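N6 adenine specific DNA methylase (Encephalitozoon cuniculi, PDB 3Q87) is the S-adenosylmethionine-binding catalytic subunit Mtq2, which in complex with Trm112 methylates the translation termination factor eRF1. Local coordinates at residues B[52-55]-B[56-59]; B[72-76]-B[77-81]; B[82-85]-B[86-89]; B[105-108]-B[109-113]. One frame throughout, in Å; residues are numbered along the deposited sequence. Where two conformers were deposited one is given.

Interaction 1. Residues B[52-55]-B[56-59]. With SAM (S-adenosylmethionine), chain D.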
loop_
_atom_site.group_PDB
_atom_site.type_symbol
_atom_site.label_atom_id
_atom_site.label_comp_id
_atom_site.label_asym_id
_atom_site.label_seq_id
_atom_site.Cartn_x
_atom_site.Cartn_y
_atom_site.Cartn_z
ATOM N N LEU B 52 -10.095 -1.215 3.396
ATOM C CA LEU B 52 -10.781 -2.059 4.360
ATOM C C LEU B 52 -11.945 -2.779 3.677
ATOM O O LEU B 52 -12.366 -3.850 4.107
ATOM C CB LEU B 52 -11.303 -1.193 5.513
ATOM C CG LEU B 52 -11.862 -1.911 6.736
ATOM C CD1 LEU B 52 -10.755 -2.768 7.355
ATOM C CD2 LEU B 52 -12.379 -0.881 7.739
ATOM N N ASN B 53 -12.445 -2.183 2.591
ATOM C CA ASN B 53 -13.646 -2.643 1.895
ATOM C C ASN B 53 -13.366 -3.689 0.804
ATOM O O ASN B 53 -12.886 -3.358 -0.286
ATOM C CB ASN B 53 -14.359 -1.415 1.308
ATOM C CG ASN B 53 -15.616 -1.761 0.557
ATOM O OD1 ASN B 53 -15.986 -2.925 0.438
ATOM N ND2 ASN B 53 -16.283 -0.739 0.033
ATOM N N ILE B 54 -13.683 -4.951 1.087
ATOM C CA ILE B 54 -13.309 -6.026 0.169
ATOM C C ILE B 54 -14.090 -5.955 -1.150
ATOM O O ILE B 54 -13.571 -6.275 -2.223
ATOM C CB ILE B 54 -13.467 -7.430 0.824
ATOM C CG1 ILE B 54 -12.678 -8.467 0.030
ATOM C CG2 ILE B 54 -14.937 -7.834 0.948
ATOM C CD1 ILE B 54 -11.187 -8.204 0.006
ATOM N N ARG B 55 -15.339 -5.521 -1.059
ATOM C CA ARG B 55 -16.168 -5.360 -2.240
ATOM C C ARG B 55 -15.525 -4.425 -3.265
ATOM O O ARG B 55 -15.556 -4.708 -4.454
ATOM C CB ARG B 55 -17.560 -4.868 -1.850
ATOM C CG ARG B 55 -18.585 -5.977 -1.756
ATOM C CD ARG B 55 -19.837 -5.517 -1.034
ATOM N NE ARG B 55 -19.732 -5.784 0.393
ATOM C CZ ARG B 55 -20.291 -6.826 0.994
ATOM N NH1 ARG B 55 -21.015 -7.681 0.285
ATOM N NH2 ARG B 55 -20.134 -7.004 2.299
ATOM N N ALA B 56 -14.936 -3.320 -2.805
ATOM C CA ALA B 56 -14.275 -2.383 -3.718
ATOM C C ALA B 56 -13.047 -3.027 -4.333
ATOM O O ALA B 56 -12.794 -2.884 -5.529
ATOM C CB ALA B 56 -13.888 -1.109 -3.000
ATOM N N LEU B 57 -12.286 -3.740 -3.509
ATOM C CA LEU B 57 -11.090 -4.408 -3.997
ATOM C C LEU B 57 -11.445 -5.444 -5.058
ATOM O O LEU B 57 -10.696 -5.638 -6.004
ATOM C CB LEU B 57 -10.313 -5.076 -2.854
ATOM C CG LEU B 57 -9.618 -4.165 -1.833
ATOM C CD1 LEU B 57 -8.785 -5.017 -0.867
ATOM C CD2 LEU B 57 -8.748 -3.100 -2.502
ATOM N N GLU B 58 -12.578 -6.113 -4.876
ATOM C CA GLU B 58 -13.039 -7.141 -5.808
ATOM C C GLU B 58 -13.499 -6.570 -7.157
ATOM O O GLU B 58 -13.576 -7.296 -8.142
ATOM C CB GLU B 58 -14.176 -7.954 -5.186
ATOM C CG GLU B 58 -13.700 -8.989 -4.164
ATOM C CD GLU B 58 -14.853 -9.601 -3.375
ATOM O OE1 GLU B 58 -16.003 -9.116 -3.513
ATOM O OE2 GLU B 58 -14.612 -10.559 -2.609
ATOM N N SER B 59 -13.803 -5.274 -7.198
ATOM C CA SER B 59 -14.166 -4.621 -8.452
ATOM C C SER B 59 -13.156 -3.534 -8.823
ATOM O O SER B 59 -13.499 -2.517 -9.436
ATOM C CB SER B 59 -15.581 -4.044 -8.352
ATOM O OG SER B 59 -16.517 -5.086 -8.132
HETATM N N SAM D . -9.626 6.694 -2.983
HETATM C CA SAM D . -11.069 6.735 -3.258
HETATM C C SAM D . -11.416 8.080 -3.915
HETATM O O SAM D . -12.425 8.225 -4.606
HETATM O OXT SAM D . -10.689 9.061 -3.771
HETATM C CB SAM D . -11.971 6.413 -2.035
HETATM C CG SAM D . -12.092 7.384 -0.834
HETATM S SD SAM D . -13.375 7.025 0.445
HETATM C CE SAM D . -13.835 8.673 1.022
HETATM C "C5'" SAM D . -12.411 6.437 1.860
HETATM C "C4'" SAM D . -11.942 5.017 1.585
HETATM O "O4'" SAM D . -11.229 4.526 2.709
HETATM C "C3'" SAM D . -13.091 4.053 1.327
HETATM O "O3'" SAM D . -12.787 3.302 0.172
HETATM C "C2'" SAM D . -13.110 3.146 2.541
HETATM O "O2'" SAM D . -13.498 1.821 2.262
HETATM C "C1'" SAM D . -11.663 3.206 2.971
HETATM N N9 SAM D . -11.467 2.984 4.396
HETATM C C8 SAM D . -12.306 3.274 5.448
HETATM N N7 SAM D . -11.680 2.899 6.585
HETATM C C5 SAM D . -10.456 2.387 6.255
HETATM C C6 SAM D . -9.406 1.871 6.993
HETATM N N6 SAM D . -9.499 1.812 8.318
HETATM N N1 SAM D . -8.263 1.422 6.353
HETATM C C2 SAM D . -8.145 1.483 4.974
HETATM N N3 SAM D . -9.195 2.003 4.243
HETATM C C4 SAM D . -10.317 2.437 4.875
HETATM O O HOH W 1 -17.238 -6.004 -5.884
#

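Interaction 2. Residues B[72-76]-B[77-81]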
loop_
_atom_site.group_PDB
_atom_site.type_symbol
_atom_site.label_atom_id
_atom_site.label_comp_id
_atom_site.label_asym_id
_atom_site.label_seq_id
_atom_site.Cartn_x
_atom_site.Cartn_y
_atom_site.Cartn_z
ATOM N N CYS B 72 -1.173 -0.900 9.569
ATOM C CA CYS B 72 -0.662 -1.913 10.499
ATOM C C CYS B 72 0.094 -3.046 9.826
ATOM O O CYS B 72 1.067 -3.570 10.378
ATOM C CB CYS B 72 -1.806 -2.515 11.333
ATOM S SG CYS B 72 -3.002 -1.320 11.986
ATOM N N SER B 73 -0.361 -3.437 8.639
ATOM C CA SER B 73 0.253 -4.548 7.926
ATOM C C SER B 73 1.219 -4.064 6.840
ATOM O O SER B 73 1.692 -4.848 6.009
ATOM C CB SER B 73 -0.835 -5.415 7.298
ATOM O OG SER B 73 -1.605 -4.646 6.387
ATOM N N ILE B 74 1.507 -2.771 6.857
ATOM C CA ILE B 74 2.415 -2.180 5.888
ATOM C C ILE B 74 3.738 -1.813 6.539
ATOM O O ILE B 74 3.776 -1.160 7.581
ATOM C CB ILE B 74 1.805 -0.892 5.232
ATOM C CG1 ILE B 74 0.453 -1.201 4.584
ATOM C CG2 ILE B 74 2.771 -0.300 4.200
ATOM C CD1 ILE B 74 0.499 -2.378 3.571
ATOM N N ASN B 75 4.832 -2.235 5.920
ATOM C CA ASN B 75 6.156 -1.767 6.320
ATOM C C ASN B 75 6.414 -0.386 5.720
ATOM O O ASN B 75 6.718 -0.268 4.536
ATOM C CB ASN B 75 7.208 -2.756 5.834
ATOM C CG ASN B 75 8.612 -2.374 6.247
ATOM O OD1 ASN B 75 8.821 -1.477 7.068
ATOM N ND2 ASN B 75 9.592 -3.064 5.676
ATOM N N GLN B 76 6.272 0.660 6.528
ATOM C CA GLN B 76 6.375 2.035 6.028
ATOM C C GLN B 76 7.779 2.468 5.613
ATOM O O GLN B 76 7.950 3.430 4.859
ATOM C CB GLN B 76 5.800 3.011 7.049
ATOM C CG GLN B 76 4.321 2.825 7.242
ATOM C CD GLN B 76 3.712 3.908 8.088
ATOM O OE1 GLN B 76 3.668 5.067 7.690
ATOM N NE2 GLN B 76 3.228 3.533 9.258
ATOM N N GLU B 77 8.786 1.760 6.106
ATOM C CA GLU B 77 10.152 2.002 5.667
ATOM C C GLU B 77 10.301 1.728 4.179
ATOM O O GLU B 77 11.207 2.243 3.528
ATOM C CB GLU B 77 11.138 1.125 6.448
ATOM C CG GLU B 77 11.249 1.471 7.931
ATOM C CD GLU B 77 12.360 0.689 8.633
ATOM O OE1 GLU B 77 12.046 -0.173 9.484
ATOM O OE2 GLU B 77 13.550 0.929 8.327
ATOM N N SER B 78 9.410 0.921 3.630
ATOM C CA SER B 78 9.531 0.548 2.231
ATOM C C SER B 78 8.728 1.452 1.310
ATOM O O SER B 78 8.807 1.334 0.098
ATOM C CB SER B 78 9.138 -0.914 2.049
ATOM O OG SER B 78 10.071 -1.746 2.721
ATOM N N VAL B 79 7.970 2.367 1.892
ATOM C CA VAL B 79 7.098 3.244 1.110
ATOM C C VAL B 79 7.619 4.670 1.087
ATOM O O VAL B 79 7.984 5.221 2.134
ATOM C CB VAL B 79 5.660 3.226 1.675
ATOM C CG1 VAL B 79 4.752 4.248 0.947
ATOM C CG2 VAL B 79 5.099 1.818 1.600
ATOM N N ASP B 80 7.659 5.271 -0.099
ATOM C CA ASP B 80 8.040 6.687 -0.224
ATOM C C ASP B 80 6.909 7.670 0.095
ATOM O O ASP B 80 7.115 8.662 0.781
ATOM C CB ASP B 80 8.519 6.988 -1.638
ATOM C CG ASP B 80 9.756 6.208 -2.020
ATOM O OD1 ASP B 80 10.780 6.291 -1.300
ATOM O OD2 ASP B 80 9.694 5.529 -3.065
ATOM N N VAL B 81 5.726 7.411 -0.455
ATOM C CA VAL B 81 4.602 8.335 -0.342
ATOM C C VAL B 81 3.313 7.591 -0.017
ATOM O O VAL B 81 3.061 6.490 -0.536
ATOM C CB VAL B 81 4.362 9.076 -1.690
ATOM C CG1 VAL B 81 3.100 9.957 -1.644
ATOM C CG2 VAL B 81 5.586 9.877 -2.085
#

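Interaction 3. Residues B[82-85]-B[86-89]. With SAM (S-adenosylmethionine), chain D.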
loop_
_atom_site.group_PDB
_atom_site.type_symbol
_atom_site.label_atom_id
_atom_site.label_comp_id
_atom_site.label_asym_id
_atom_site.label_seq_id
_atom_site.Cartn_x
_atom_site.Cartn_y
_atom_site.Cartn_z
ATOM N N VAL B 82 2.496 8.215 0.825
ATOM C CA VAL B 82 1.153 7.743 1.099
ATOM C C VAL B 82 0.129 8.782 0.617
ATOM O O VAL B 82 0.260 9.970 0.909
ATOM C CB VAL B 82 0.956 7.500 2.616
ATOM C CG1 VAL B 82 -0.512 7.210 2.923
ATOM C CG2 VAL B 82 1.854 6.350 3.106
ATOM N N VAL B 83 -0.874 8.333 -0.123
ATOM C CA VAL B 83 -1.968 9.188 -0.564
ATOM C C VAL B 83 -3.251 8.640 0.053
ATOM O O VAL B 83 -3.508 7.437 -0.011
ATOM C CB VAL B 83 -2.126 9.142 -2.100
ATOM C CG1 VAL B 83 -3.302 10.015 -2.530
ATOM C CG2 VAL B 83 -0.824 9.560 -2.791
ATOM N N PHE B 84 -4.067 9.517 0.622
ATOM C CA PHE B 84 -5.228 9.075 1.392
ATOM C C PHE B 84 -6.404 10.037 1.275
ATOM O O PHE B 84 -6.367 11.134 1.816
ATOM C CB PHE B 84 -4.835 8.939 2.866
ATOM C CG PHE B 84 -5.843 8.210 3.713
ATOM C CD1 PHE B 84 -6.803 7.394 3.140
ATOM C CD2 PHE B 84 -5.796 8.311 5.101
ATOM C CE1 PHE B 84 -7.708 6.709 3.932
ATOM C CE2 PHE B 84 -6.693 7.620 5.897
ATOM C CZ PHE B 84 -7.648 6.825 5.320
ATOM N N ASN B 85 -7.446 9.624 0.563
ATOM C CA ASN B 85 -8.741 10.275 0.699
ATOM C C ASN B 85 -9.499 9.476 1.749
ATOM O O ASN B 85 -9.975 8.385 1.470
ATOM C CB ASN B 85 -9.480 10.308 -0.636
ATOM C CG ASN B 85 -10.803 11.066 -0.560
ATOM O OD1 ASN B 85 -11.139 11.651 0.468
ATOM N ND2 ASN B 85 -11.558 11.047 -1.646
ATOM N N PRO B 86 -9.573 9.999 2.987
ATOM C CA PRO B 86 -10.048 9.196 4.119
ATOM C C PRO B 86 -11.563 9.264 4.310
ATOM O O PRO B 86 -12.201 10.137 3.716
ATOM C CB PRO B 86 -9.350 9.858 5.306
ATOM C CG PRO B 86 -9.298 11.313 4.922
ATOM C CD PRO B 86 -9.202 11.364 3.400
ATOM N N PRO B 87 -12.134 8.346 5.113
ATOM C CA PRO B 87 -13.539 8.484 5.535
ATOM C C PRO B 87 -13.616 9.723 6.407
ATOM O O PRO B 87 -13.046 9.722 7.487
ATOM C CB PRO B 87 -13.782 7.273 6.438
ATOM C CG PRO B 87 -12.528 6.467 6.426
ATOM C CD PRO B 87 -11.437 7.231 5.780
ATOM N N TYR B 88 -14.294 10.764 5.954
ATOM C CA TYR B 88 -14.191 12.042 6.621
ATOM C C TYR B 88 -15.547 12.597 7.088
ATOM O O TYR B 88 -15.623 13.722 7.573
ATOM C CB TYR B 88 -13.479 13.044 5.700
ATOM C CG TYR B 88 -14.161 13.280 4.360
ATOM C CD1 TYR B 88 -15.439 13.826 4.297
ATOM C CD2 TYR B 88 -13.508 12.995 3.158
ATOM C CE1 TYR B 88 -16.064 14.058 3.082
ATOM C CE2 TYR B 88 -14.121 13.221 1.930
ATOM C CZ TYR B 88 -15.402 13.751 1.902
ATOM O OH TYR B 88 -16.025 13.983 0.701
ATOM N N VAL B 89 -16.606 11.810 6.952
ATOM C CA VAL B 89 -17.957 12.305 7.213
ATOM C C VAL B 89 -18.294 12.270 8.702
ATOM O O VAL B 89 -18.284 11.205 9.319
ATOM C CB VAL B 89 -19.021 11.512 6.436
ATOM C CG1 VAL B 89 -20.430 12.034 6.783
ATOM C CG2 VAL B 89 -18.759 11.589 4.933
HETATM N N SAM D . -9.626 6.694 -2.983
HETATM C CA SAM D . -11.069 6.735 -3.258
HETATM C C SAM D . -11.416 8.080 -3.915
HETATM O O SAM D . -12.425 8.225 -4.606
HETATM O OXT SAM D . -10.689 9.061 -3.771
HETATM C CB SAM D . -11.971 6.413 -2.035
HETATM C CG SAM D . -12.092 7.384 -0.834
HETATM S SD SAM D . -13.375 7.025 0.445
HETATM C CE SAM D . -13.835 8.673 1.022
HETATM C "C5'" SAM D . -12.411 6.437 1.860
HETATM C "C4'" SAM D . -11.942 5.017 1.585
HETATM O "O4'" SAM D . -11.229 4.526 2.709
HETATM C "C3'" SAM D . -13.091 4.053 1.327
HETATM O "O3'" SAM D . -12.787 3.302 0.172
HETATM C "C2'" SAM D . -13.110 3.146 2.541
HETATM O "O2'" SAM D . -13.498 1.821 2.262
HETATM C "C1'" SAM D . -11.663 3.206 2.971
HETATM N N9 SAM D . -11.467 2.984 4.396
HETATM C C8 SAM D . -12.306 3.274 5.448
HETATM N N7 SAM D . -11.680 2.899 6.585
HETATM C C5 SAM D . -10.456 2.387 6.255
HETATM C C6 SAM D . -9.406 1.871 6.993
HETATM N N6 SAM D . -9.499 1.812 8.318
HETATM N N1 SAM D . -8.263 1.422 6.353
HETATM C C2 SAM D . -8.145 1.483 4.974
HETATM N N3 SAM D . -9.195 2.003 4.243
HETATM C C4 SAM D . -10.317 2.437 4.875
#

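Interaction 4. Residues B[105-108]-B[109-113]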
loop_
_atom_site.group_PDB
_atom_site.type_symbol
_atom_site.label_atom_id
_atom_site.label_comp_id
_atom_site.label_asym_id
_atom_site.label_seq_id
_atom_site.Cartn_x
_atom_site.Cartn_y
_atom_site.Cartn_z
ATOM N N GLU B 105 -12.046 10.654 13.325
ATOM C CA GLU B 105 -11.537 9.470 14.005
ATOM C C GLU B 105 -10.541 8.640 13.187
ATOM O O GLU B 105 -9.546 8.162 13.732
ATOM C CB GLU B 105 -12.689 8.614 14.543
ATOM C CG GLU B 105 -13.507 9.370 15.601
ATOM C CD GLU B 105 -14.478 8.488 16.372
ATOM O OE1 GLU B 105 -14.223 7.269 16.490
ATOM O OE2 GLU B 105 -15.498 9.016 16.871
ATOM N N VAL B 106 -10.797 8.461 11.892
ATOM C CA VAL B 106 -9.860 7.686 11.074
ATOM C C VAL B 106 -8.656 8.552 10.722
ATOM O O VAL B 106 -7.510 8.101 10.781
ATOM C CB VAL B 106 -10.520 7.095 9.797
ATOM C CG1 VAL B 106 -9.527 6.190 9.052
ATOM C CG2 VAL B 106 -11.752 6.296 10.159
ATOM N N ILE B 107 -8.919 9.807 10.371
ATOM C CA ILE B 107 -7.850 10.749 10.084
ATOM C C ILE B 107 -6.835 10.788 11.226
ATOM O O ILE B 107 -5.624 10.716 11.000
ATOM C CB ILE B 107 -8.412 12.168 9.858
ATOM C CG1 ILE B 107 -9.131 12.237 8.515
ATOM C CG2 ILE B 107 -7.290 13.227 9.950
ATOM C CD1 ILE B 107 -10.174 13.354 8.430
ATOM N N ASP B 108 -7.345 10.898 12.449
ATOM C CA ASP B 108 -6.514 11.011 13.641
ATOM C C ASP B 108 -5.732 9.727 13.873
ATOM O O ASP B 108 -4.570 9.766 14.271
ATOM C CB ASP B 108 -7.373 11.333 14.876
ATOM C CG ASP B 108 -7.840 12.780 14.906
ATOM O OD1 ASP B 108 -7.370 13.574 14.060
ATOM O OD2 ASP B 108 -8.668 13.130 15.787
ATOM N N ARG B 109 -6.368 8.584 13.625
ATOM C CA ARG B 109 -5.662 7.312 13.721
ATOM C C ARG B 109 -4.537 7.229 12.699
ATOM O O ARG B 109 -3.439 6.738 12.995
ATOM C CB ARG B 109 -6.625 6.133 13.557
ATOM C CG ARG B 109 -7.372 5.805 14.828
ATOM C CD ARG B 109 -8.388 4.685 14.661
ATOM N NE ARG B 109 -7.834 3.481 14.043
ATOM C CZ ARG B 109 -8.391 2.866 13.002
ATOM N NH1 ARG B 109 -9.522 3.337 12.486
ATOM N NH2 ARG B 109 -7.843 1.770 12.491
ATOM N N PHE B 110 -4.813 7.715 11.495
ATOM C CA PHE B 110 -3.824 7.722 10.425
ATOM C C PHE B 110 -2.624 8.596 10.790
ATOM O O PHE B 110 -1.483 8.178 10.698
ATOM C CB PHE B 110 -4.437 8.245 9.113
ATOM C CG PHE B 110 -3.414 8.539 8.043
ATOM C CD1 PHE B 110 -2.684 7.511 7.472
ATOM C CD2 PHE B 110 -3.180 9.839 7.612
ATOM C CE1 PHE B 110 -1.722 7.770 6.494
ATOM C CE2 PHE B 110 -2.234 10.106 6.632
ATOM C CZ PHE B 110 -1.492 9.060 6.075
ATOM N N VAL B 111 -2.899 9.826 11.195
ATOM C CA VAL B 111 -1.842 10.772 11.513
ATOM C C VAL B 111 -0.945 10.229 12.626
ATOM O O VAL B 111 0.280 10.346 12.573
ATOM C CB VAL B 111 -2.452 12.127 11.914
ATOM C CG1 VAL B 111 -1.401 13.029 12.543
ATOM C CG2 VAL B 111 -3.114 12.783 10.694
ATOM N N ASP B 112 -1.551 9.590 13.617
ATOM C CA ASP B 112 -0.760 9.036 14.706
ATOM C C ASP B 112 0.036 7.770 14.393
ATOM O O ASP B 112 0.857 7.346 15.200
ATOM C CB ASP B 112 -1.580 8.878 15.977
ATOM C CG ASP B 112 -1.369 10.038 16.924
ATOM O OD1 ASP B 112 -2.024 11.092 16.734
ATOM O OD2 ASP B 112 -0.518 9.908 17.834
ATOM N N ALA B 113 -0.168 7.186 13.220
ATOM C CA ALA B 113 0.592 5.997 12.843
ATOM C C ALA B 113 1.548 6.214 11.665
ATOM O O ALA B 113 2.414 5.377 11.409
ATOM C CB ALA B 113 -0.351 4.841 12.542
#

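Interaction 1. Residues B[52-55]-B[56-59]
Ala56 N is shared between the two oxygens of Asn53, side chain and backbone, at the first turn of helix 54-58. From the N-cap position Asn53 OD1 accepts a weak bond from Ala56 N at 3.4 Å, a contact made possible because CG stands anti to the backbone nitrogen (chi1 180°). Asn53 O takes weak bonds from that same Ala56 N and from Leu57 N, the latter at 3.3 Å and nearly straight. The amide's other end is engaged as well, since Asn53 ND2 donates to Asp2 O. Past the cap, Glu58 N donates to Ile54 O at 2.8 Å, a regular helical bond, while Glu58 CG lies against the same carbonyl oxygen. A water donates to Arg55 O and also hydrogen-bonds Ser59 OG at 2.5 Å, bridging the last turn. Ile54 CD1 touches Leu57 CD1 at 4.1 Å, the two side chains crossing at about a right angle. Asn53 CB also lies 3.5 Å from O2' of S-adenosylmethionine. The helix links strands 46-51 and 65-67 in a beta-alpha-beta unit, with Ile54 and Leu57 packed on Arg67 and on Ile115 of the partner chain.

Interaction 2. Residues B[72-76]-B[77-81]
From Asn75 to Val79 the backbone winds through a short 3-10 turn in the loop between strands 65-67 and 81-84 of the Rossmann-like methyltransferase fold. Two successive i to i+3 bonds define it: Ser78 N donates to Asn75 O at 3.1 Å, and Val79 N to Gln76 O at 3.2 Å. In each the donor stands above the carbonyl plane, by 48° and 72° respectively, so neither bond uses a carbonyl lone pair. The side chain of Asn75 adds to the start of the turn. With CG anti to the backbone nitrogen (chi1 -178°), its OD1 comes within 3.4 Å of Glu77 N in a weak bond and also rests against Glu77 CB. Its amide nitrogen lies near Ser78 OG without the angle for a bond; that hydroxyl is hydrogen-bonded to Gly7 O of the partner chain. Gln76 turns its amide to the backbone around Ala113 and Thr115; OE1 accepts from Thr115 N and NE2 bonds Ala113 O. Met44 of the partner chain packs on Asn75 and Leu8 of that chain on Val79, so this turn forms part of the surface joining the two subunits. Across the base of the turn, Ile74 CG2 meets Val79 CG2 at 4.1 Å.

Interaction 3. Residues B[82-85]-B[86-89]
Phe84 and Pro86 make the central contact here, where strand 81-84 runs out into a proline-rich loop. Val82 and Val83 lead up to it within the sheet, bonded through their backbones to strands 118-124 and 26-30. At Phe84 the side chain turns along the chain, CG anti to the backbone nitrogen (chi1 -167°), which brings one face of its ring against the first proline. Pro86 CB sits over the ring face, 3.6 Å from the centroid and 17° off the normal, a CH-pi contact; Pro86 CA covers the same ring nearer CE1, at 3.4 Å. Phe84 CZ also meets Pro87 CD at 3.8 Å, while O4' of S-adenosylmethionine lies at the ring edge. Asn85 follows, and its amide is split between two roles. Asn85 ND2 donates to the cofactor carboxylate oxygen OXT at 3.0 Å in a nearly straight bond, and has a second, weak bond to Asp9. Asn85 OD1, by contrast, is buried without a polar partner in the model; it lies in the plane of the Tyr88 ring at its edge, 3.7 Å from CE2. Tyr88 itself is held at the hydroxyl end by Asp9. The two prolines line the cofactor pocket: Pro87 CG reaches C8 of the adenine at 3.3 Å, and Pro86 O faces the methyl carbon CE at 3.5 Å. This Asn-Pro-Pro-Tyr sequence is the NPPY motif of the PrmC-related and N6-adenine methyltransferases, placed at the C-terminal end of strand 81-84 of the Rossmann-like fold, beside the methyl group to be transferred.

Interaction 4. Residues B[105-108]-B[109-113]
Arg109 opens the second half of helix 105-113, the connection between strands 81-84 and 118-124 in a beta-alpha-beta unit, by donating its backbone N to Glu105 O at 3.2 Å. Its side chain begins by running back along the helix, with CG 3.4 Å from that same oxygen, then bends at chi3 (52°) so that the guanidinium passes obliquely by Val106 CG2. The charged end forms a salt bridge with Asp69, a residue that binds S-adenosylmethionine, so Arg109 probably helps position this cofactor-binding carboxylate from the second shell. Phe110 N follows with a bond to Val106 O, at 2.8 Å. The ring of Phe110 turns toward the sheet, where it stands edge-to-face with Phe84. Val111 N continues the i to i+4 series to Ile107 O at 2.9 Å, and its side chain packs on Arg135 and Leu136 of helix 129-138. Asp112 N then pairs with Asp108 O at 3.1 Å. The carboxylate of Asp108 is engaged by the preceding turn through a salt bridge to Arg104. One turn apart on the helix, Ile107 CG2 lies 4.3 Å from Val111 CG2.

How the interactions relate
Each of the four contacts is local and closes within its own stretch, so they follow in series along the chain, with none nested or crossed. Interaction 1 lies at the cofactor's ribose and adenine side, after strand 46-51. Interaction 2 forms the turn before strand 81-84, against the partner chain, and runs directly into interaction 3, which carries that strand to the cofactor's other side; the centres of 1 and 3 are about 16 Å apart. Interaction 4 then returns along the sheet as a helix. It packs on interaction 3 through Ile107 with Pro86 and Val106 with Pro87, and its residue Ala113 meets interaction 2, where Gln76 NE2 probably bonds Ala113 O at 2.9 Å.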